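Local coordinates for protein DNA methyltransferase (Nicotiana tabacum, PDB 4ONQ) that probably methylates cytosine at carbon 5 in DNA, this chain being the catalytic domain of a plant DRM-type de novo methyltransferase, at residues Thr55-Leu60 with Gly81-Leu86; Trp113-Pro118 with Asp146-Met151. The protein carries 5 engineered substitutions. All coordinates share one frame; numbering follows the deposited sequence.

In the fold
The chain is the DRM-type catalytic domain, with sinefungin bound in its cofactor pocket. Contact 1 lies in the methyltransferase core. It joins helix 50-59 to strand 79-84 of the seven-stranded mixed sheet, and the side chain of Ile56 is about 13 Å from sinefungin. Contact 2 lies peripherally, its centre about 33 Å from the centre of the chain. It joins two loops on either side of helix 132-143. The two contacts do not touch: their centres are about 44 Å apart and their nearest atoms about 23 Å. Both segments of contact 1 precede those of contact 2 in the sequence. Cys316, the predicted active-site residue, is not modelled.

Contact 1 (Thr55-Leu60 with Gly81-Leu86); sequences TISSSL and GYIHNL. Engineered in segment 55-60: Ser58 (natural residue Arg), Ser59 (natural residue Phe).
Ile83 meets Ile56, Ser57 and Leu60 with different parts of its side chain. Its CG2 methyl lies 3.6 Å from Leu60 CD1, and the same methyl also touches Leu60 CB. On the other branch, Ile83 CG1 packs 3.9 Å from Ile56 CG2. The CD1 end of Ile83 reaches 4.0 Å from Ser57 OG, a van der Waals approach only. The polar end of Ser57 is engaged by Ile63 O and Trp53 O.

Torsions sort the two branches of Ile83. CG1 stands anti to the carbonyl carbon (chi1 -54°) and CG2 anti to the backbone N, which sends one branch to Ile56 and the other to Leu60. On the helix side, Ile56 and Leu60 are one turn apart. Leu60 is the first residue to leave helical geometry, yet its N still bonds to Ile56 O at 3.0 Å.

The surroundings complete the packing on this mixed sheet of the class I-like SAM-dependent methyltransferase fold. Ile83 pairs through its backbone with Tyr42 on strand 39-45 and rests on Pro65. From helix 337-352, Phe338 packs on Ile56, and Val342 and Leu345 on Leu60. The engineered Ser58 and Ser59 both give their hydroxyls to Thr55 O and make no contact with 81-86.

At this point the helix end therefore meets strand 79-84 through buried methyl and methylene groups, without hydrogen bonds between the two segments.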
loop_
_atom_site.group_PDB
_atom_site.type_symbol
_atom_site.label_atom_id
_atom_site.label_comp_id
_atom_site.label_asym_id
_atom_site.label_seq_id
_atom_site.Cartn_x
_atom_site.Cartn_y
_atom_site.Cartn_z
ATOM N N THR A 55 8.376 18.736 -7.794
ATOM C CA THR A 55 7.848 18.439 -9.125
ATOM C C THR A 55 6.465 17.797 -9.064
ATOM O O THR A 55 5.548 18.196 -9.786
ATOM C CB THR A 55 8.775 17.479 -9.896
ATOM O OG1 THR A 55 10.067 18.078 -10.059
ATOM C CG2 THR A 55 8.190 17.150 -11.266
ATOM N N ILE A 56 6.329 16.791 -8.205
ATOM C CA ILE A 56 5.066 16.077 -8.049
ATOM C C ILE A 56 3.955 17.013 -7.588
ATOM O O ILE A 56 2.847 16.973 -8.122
ATOM C CB ILE A 56 5.203 14.885 -7.077
ATOM C CG1 ILE A 56 6.074 13.791 -7.703
ATOM C CG2 ILE A 56 3.837 14.323 -6.722
ATOM C CD1 ILE A 56 6.475 12.688 -6.732
ATOM N N SER A 57 4.258 17.863 -6.610
ATOM C CA SER A 57 3.285 18.846 -6.138
ATOM C C SER A 57 2.878 19.819 -7.241
ATOM O O SER A 57 1.691 20.063 -7.450
ATOM C CB SER A 57 3.824 19.618 -4.934
ATOM O OG SER A 57 3.928 18.782 -3.795
ATOM N N SER A 58 3.862 20.370 -7.948
ATOM C CA SER A 58 3.579 21.332 -9.008
ATOM C C SER A 58 2.740 20.700 -10.109
ATOM O O SER A 58 1.874 21.352 -10.691
ATOM C CB SER A 58 4.872 21.909 -9.591
ATOM O OG SER A 58 5.548 20.965 -10.404
ATOM N N SER A 59 2.991 19.424 -10.383
ATOM C CA SER A 59 2.254 18.716 -11.421
ATOM C C SER A 59 0.834 18.399 -10.967
ATOM O O SER A 59 -0.076 18.272 -11.788
ATOM C CB SER A 59 2.978 17.430 -11.816
ATOM O OG SER A 59 4.251 17.712 -12.366
ATOM N N LEU A 60 0.647 18.275 -9.658
ATOM C CA LEU A 60 -0.658 17.920 -9.110
ATOM C C LEU A 60 -1.293 19.072 -8.343
ATOM O O LEU A 60 -1.565 18.959 -7.148
ATOM C CB LEU A 60 -0.561 16.680 -8.213
ATOM C CG LEU A 60 -0.251 15.350 -8.897
ATOM C CD1 LEU A 60 -0.190 14.222 -7.876
ATOM C CD2 LEU A 60 -1.288 15.048 -9.962
ATOM N N GLY A 81 4.417 9.205 0.831
ATOM C CA GLY A 81 3.787 10.496 0.632
ATOM C C GLY A 81 2.568 10.343 -0.266
ATOM O O GLY A 81 2.654 9.770 -1.360
ATOM N N TYR A 82 1.427 10.839 0.205
ATOM C CA TYR A 82 0.182 10.759 -0.551
ATOM C C TYR A 82 -0.314 12.143 -0.949
ATOM O O TYR A 82 -0.597 12.976 -0.096
ATOM C CB TYR A 82 -0.904 10.049 0.262
ATOM C CG TYR A 82 -0.509 8.682 0.771
ATOM C CD1 TYR A 82 -0.807 7.531 0.047
ATOM C CD2 TYR A 82 0.157 8.539 1.980
ATOM C CE1 TYR A 82 -0.449 6.273 0.518
ATOM C CE2 TYR A 82 0.517 7.296 2.457
ATOM C CZ TYR A 82 0.214 6.165 1.725
ATOM O OH TYR A 82 0.590 4.935 2.213
ATOM N N ILE A 83 -0.415 12.387 -2.249
ATOM C CA ILE A 83 -0.989 13.626 -2.747
ATOM C C ILE A 83 -2.445 13.369 -3.083
ATOM O O ILE A 83 -2.744 12.509 -3.903
ATOM C CB ILE A 83 -0.289 14.091 -4.031
ATOM C CG1 ILE A 83 1.223 14.182 -3.816
ATOM C CG2 ILE A 83 -0.872 15.424 -4.501
ATOM C CD1 ILE A 83 1.692 15.541 -3.361
ATOM N N HIS A 84 -3.355 14.111 -2.462
ATOM C CA HIS A 84 -4.772 13.902 -2.732
ATOM C C HIS A 84 -5.616 15.153 -2.504
ATOM O O HIS A 84 -5.142 16.142 -1.949
ATOM C CB HIS A 84 -5.301 12.738 -1.893
ATOM C CG HIS A 84 -5.141 12.935 -0.419
ATOM N ND1 HIS A 84 -6.105 13.537 0.361
ATOM C CD2 HIS A 84 -4.129 12.610 0.419
ATOM C CE1 HIS A 84 -5.695 13.571 1.616
ATOM N NE2 HIS A 84 -4.497 13.018 1.678
ATOM N N ASN A 85 -6.868 15.097 -2.946
ATOM C CA ASN A 85 -7.805 16.198 -2.766
ATOM C C ASN A 85 -9.047 15.762 -1.989
ATOM O O ASN A 85 -10.137 16.300 -2.180
ATOM C CB ASN A 85 -8.193 16.798 -4.122
ATOM C CG ASN A 85 -8.927 15.807 -5.018
ATOM O OD1 ASN A 85 -9.019 14.614 -4.714
ATOM N ND2 ASN A 85 -9.442 16.298 -6.141
ATOM N N LEU A 86 -8.869 14.780 -1.113
ATOM C CA LEU A 86 -9.957 14.249 -0.299
ATOM C C LEU A 86 -10.161 15.124 0.919
ATOM O O LEU A 86 -9.235 15.807 1.351
ATOM C CB LEU A 86 -9.608 12.840 0.185
ATOM C CG LEU A 86 -9.253 11.818 -0.891
ATOM C CD1 LEU A 86 -8.548 10.606 -0.287
ATOM C CD2 LEU A 86 -10.509 11.403 -1.630
#

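Contact 2 (Trp113-Pro118 with Asp146-Met151); sequences WPSWDP and DGEPPM
Trp116 and Pro149 make the main contact, a CH-pi interaction. It joins the loop before helix 132-143 to the loop between that helix and helix 151-164. Pro149 CD sits over one face of the indole, 3.9 Å from the centroid of the five-membered ring and 30° off the ring normal. The same CD is 3.5 Å from Trp116 NE1. Pro149 CG extends the overlap to the six-membered ring, 3.7 Å from Trp116 CZ2. The opposite face of the indole takes Pro114 CB, so the ring is flanked on its two faces by prolines, each offset toward the rim. Its chi1 of 53° places CG between the backbone N and the carbonyl carbon, which lets the indole fold back over Pro114.

Glu148 adds an aliphatic contact. Its CG comes obliquely to Trp116 CD1 at 4.0 Å. The two side chains run alongside in opposing senses, the carboxylate plane turned 74° from the indole. Glu148 OE2 then approaches Ser115 OG at 3.6 Å, a loose polar neighbour.

Hydrogen bonds hold the first loop in shape. Asp117 N bonds to Pro114 O, 3.0 Å away, in a type I beta turn from Pro114 to Asp117. Trp113 NE1 reaches Asp117 O at 3.0 Å; the acceptor lies in the indole plane, while the donor stands above the carbonyl plane. Asp117 OD2 is held by Arg119 and Trp168.

Gln154 and Val157 of helix 151-164 also touch Trp116. Replacing Trp116 by an alanine is likely to deprive Pro149 CD of the indole face it lies on and to open a gap between Pro149 and Pro114. The C-H bonds at Pro149 CD, next to the ring nitrogen and so probably somewhat polarised, meet the electron-rich indole, and neither a hydrogen bond nor a salt bridge joins the two segments.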
loop_
_atom_site.group_PDB
_atom_site.type_symbol
_atom_site.label_atom_id
_atom_site.label_comp_id
_atom_site.label_asym_id
_atom_site.label_seq_id
_atom_site.Cartn_x
_atom_site.Cartn_y
_atom_site.Cartn_z
ATOM N N TRP A 113 11.705 -15.765 19.805
ATOM C CA TRP A 113 12.311 -14.443 19.701
ATOM C C TRP A 113 13.293 -14.223 20.851
ATOM O O TRP A 113 12.902 -14.228 22.017
ATOM C CB TRP A 113 11.243 -13.343 19.689
ATOM C CG TRP A 113 11.661 -12.124 18.912
ATOM C CD1 TRP A 113 12.411 -11.076 19.366
ATOM C CD2 TRP A 113 11.356 -11.836 17.539
ATOM N NE1 TRP A 113 12.596 -10.156 18.359
ATOM C CE2 TRP A 113 11.960 -10.598 17.228
ATOM C CE3 TRP A 113 10.639 -12.509 16.541
ATOM C CZ2 TRP A 113 11.869 -10.017 15.964
ATOM C CZ3 TRP A 113 10.547 -11.929 15.282
ATOM C CH2 TRP A 113 11.159 -10.693 15.006
ATOM N N PRO A 114 14.580 -14.045 20.525
ATOM C CA PRO A 114 15.592 -13.826 21.561
ATOM C C PRO A 114 15.367 -12.494 22.266
ATOM O O PRO A 114 14.958 -11.522 21.628
ATOM C CB PRO A 114 16.904 -13.777 20.767
ATOM C CG PRO A 114 16.590 -14.365 19.428
ATOM C CD PRO A 114 15.159 -14.044 19.173
ATOM N N SER A 115 15.636 -12.452 23.566
ATOM C CA SER A 115 15.489 -11.221 24.337
ATOM C C SER A 115 16.372 -10.092 23.795
ATOM O O SER A 115 16.064 -8.911 23.972
ATOM C CB SER A 115 15.808 -11.474 25.811
ATOM O OG SER A 115 17.120 -11.989 25.959
ATOM N N TRP A 116 17.463 -10.455 23.127
ATOM C CA TRP A 116 18.402 -9.463 22.618
ATOM C C TRP A 116 18.024 -8.913 21.241
ATOM O O TRP A 116 18.727 -8.060 20.694
ATOM C CB TRP A 116 19.829 -10.019 22.604
ATOM C CG TRP A 116 19.977 -11.327 21.882
ATOM C CD1 TRP A 116 19.885 -12.574 22.423
ATOM C CD2 TRP A 116 20.256 -11.514 20.488
ATOM N NE1 TRP A 116 20.086 -13.527 21.452
ATOM C CE2 TRP A 116 20.312 -12.901 20.256
ATOM C CE3 TRP A 116 20.454 -10.642 19.415
ATOM C CZ2 TRP A 116 20.563 -13.439 18.995
ATOM C CZ3 TRP A 116 20.704 -11.177 18.161
ATOM C CH2 TRP A 116 20.756 -12.565 17.962
ATOM N N ASP A 117 16.923 -9.410 20.680
ATOM C CA ASP A 117 16.379 -8.854 19.447
ATOM C C ASP A 117 15.245 -7.910 19.827
ATOM O O ASP A 117 14.143 -8.349 20.153
ATOM C CB ASP A 117 15.880 -9.967 18.521
ATOM C CG ASP A 117 15.540 -9.468 17.119
ATOM O OD1 ASP A 117 15.073 -8.314 16.975
ATOM O OD2 ASP A 117 15.740 -10.239 16.154
ATOM N N PRO A 118 15.516 -6.599 19.787
ATOM C CA PRO A 118 14.589 -5.595 20.323
ATOM C C PRO A 118 13.455 -5.232 19.375
ATOM O O PRO A 118 12.545 -4.520 19.788
ATOM C CB PRO A 118 15.491 -4.376 20.536
ATOM C CG PRO A 118 16.539 -4.507 19.476
ATOM C CD PRO A 118 16.756 -5.995 19.266
ATOM N N ASP A 146 24.928 -20.840 23.725
ATOM C CA ASP A 146 23.583 -21.071 24.164
ATOM C C ASP A 146 23.121 -19.839 24.849
ATOM O O ASP A 146 22.774 -19.873 26.002
ATOM C CB ASP A 146 23.523 -22.184 25.142
ATOM C CG ASP A 146 24.643 -22.137 26.074
ATOM O OD1 ASP A 146 25.722 -21.739 25.609
ATOM O OD2 ASP A 146 24.455 -22.463 27.259
ATOM N N GLY A 147 23.120 -18.756 24.086
ATOM C CA GLY A 147 22.550 -17.469 24.455
ATOM C C GLY A 147 23.134 -16.873 25.722
ATOM O O GLY A 147 23.141 -17.521 26.766
ATOM N N GLU A 148 23.626 -15.647 25.612
ATOM C CA GLU A 148 23.492 -14.819 24.433
ATOM C C GLU A 148 24.781 -14.795 23.655
ATOM O O GLU A 148 25.805 -15.109 24.176
ATOM C CB GLU A 148 23.159 -13.391 24.872
ATOM C CG GLU A 148 21.946 -13.260 25.755
ATOM C CD GLU A 148 21.773 -11.870 26.340
ATOM O OE1 GLU A 148 22.766 -11.145 26.521
ATOM O OE2 GLU A 148 20.633 -11.493 26.631
ATOM N N PRO A 149 24.727 -14.416 22.402
ATOM C CA PRO A 149 25.954 -14.310 21.606
ATOM C C PRO A 149 26.688 -13.000 21.884
ATOM O O PRO A 149 26.083 -12.051 22.399
ATOM C CB PRO A 149 25.437 -14.347 20.166
ATOM C CG PRO A 149 24.056 -13.836 20.248
ATOM C CD PRO A 149 23.515 -14.232 21.582
ATOM N N PRO A 150 27.989 -12.952 21.560
ATOM C CA PRO A 150 28.780 -11.730 21.711
ATOM C C PRO A 150 28.095 -10.558 21.028
ATOM O O PRO A 150 27.332 -10.752 20.074
ATOM C CB PRO A 150 30.089 -12.073 20.997
ATOM C CG PRO A 150 30.209 -13.546 21.140
ATOM C CD PRO A 150 28.803 -14.079 21.076
ATOM N N MET A 151 28.357 -9.357 21.527
ATOM C CA MET A 151 27.729 -8.151 21.008
ATOM C C MET A 151 27.943 -7.940 19.513
ATOM O O MET A 151 27.030 -7.503 18.820
ATOM C CB MET A 151 28.216 -6.925 21.783
ATOM C CG MET A 151 27.689 -6.858 23.205
ATOM S SD MET A 151 25.885 -6.844 23.265
ATOM C CE MET A 151 25.528 -5.552 22.082
#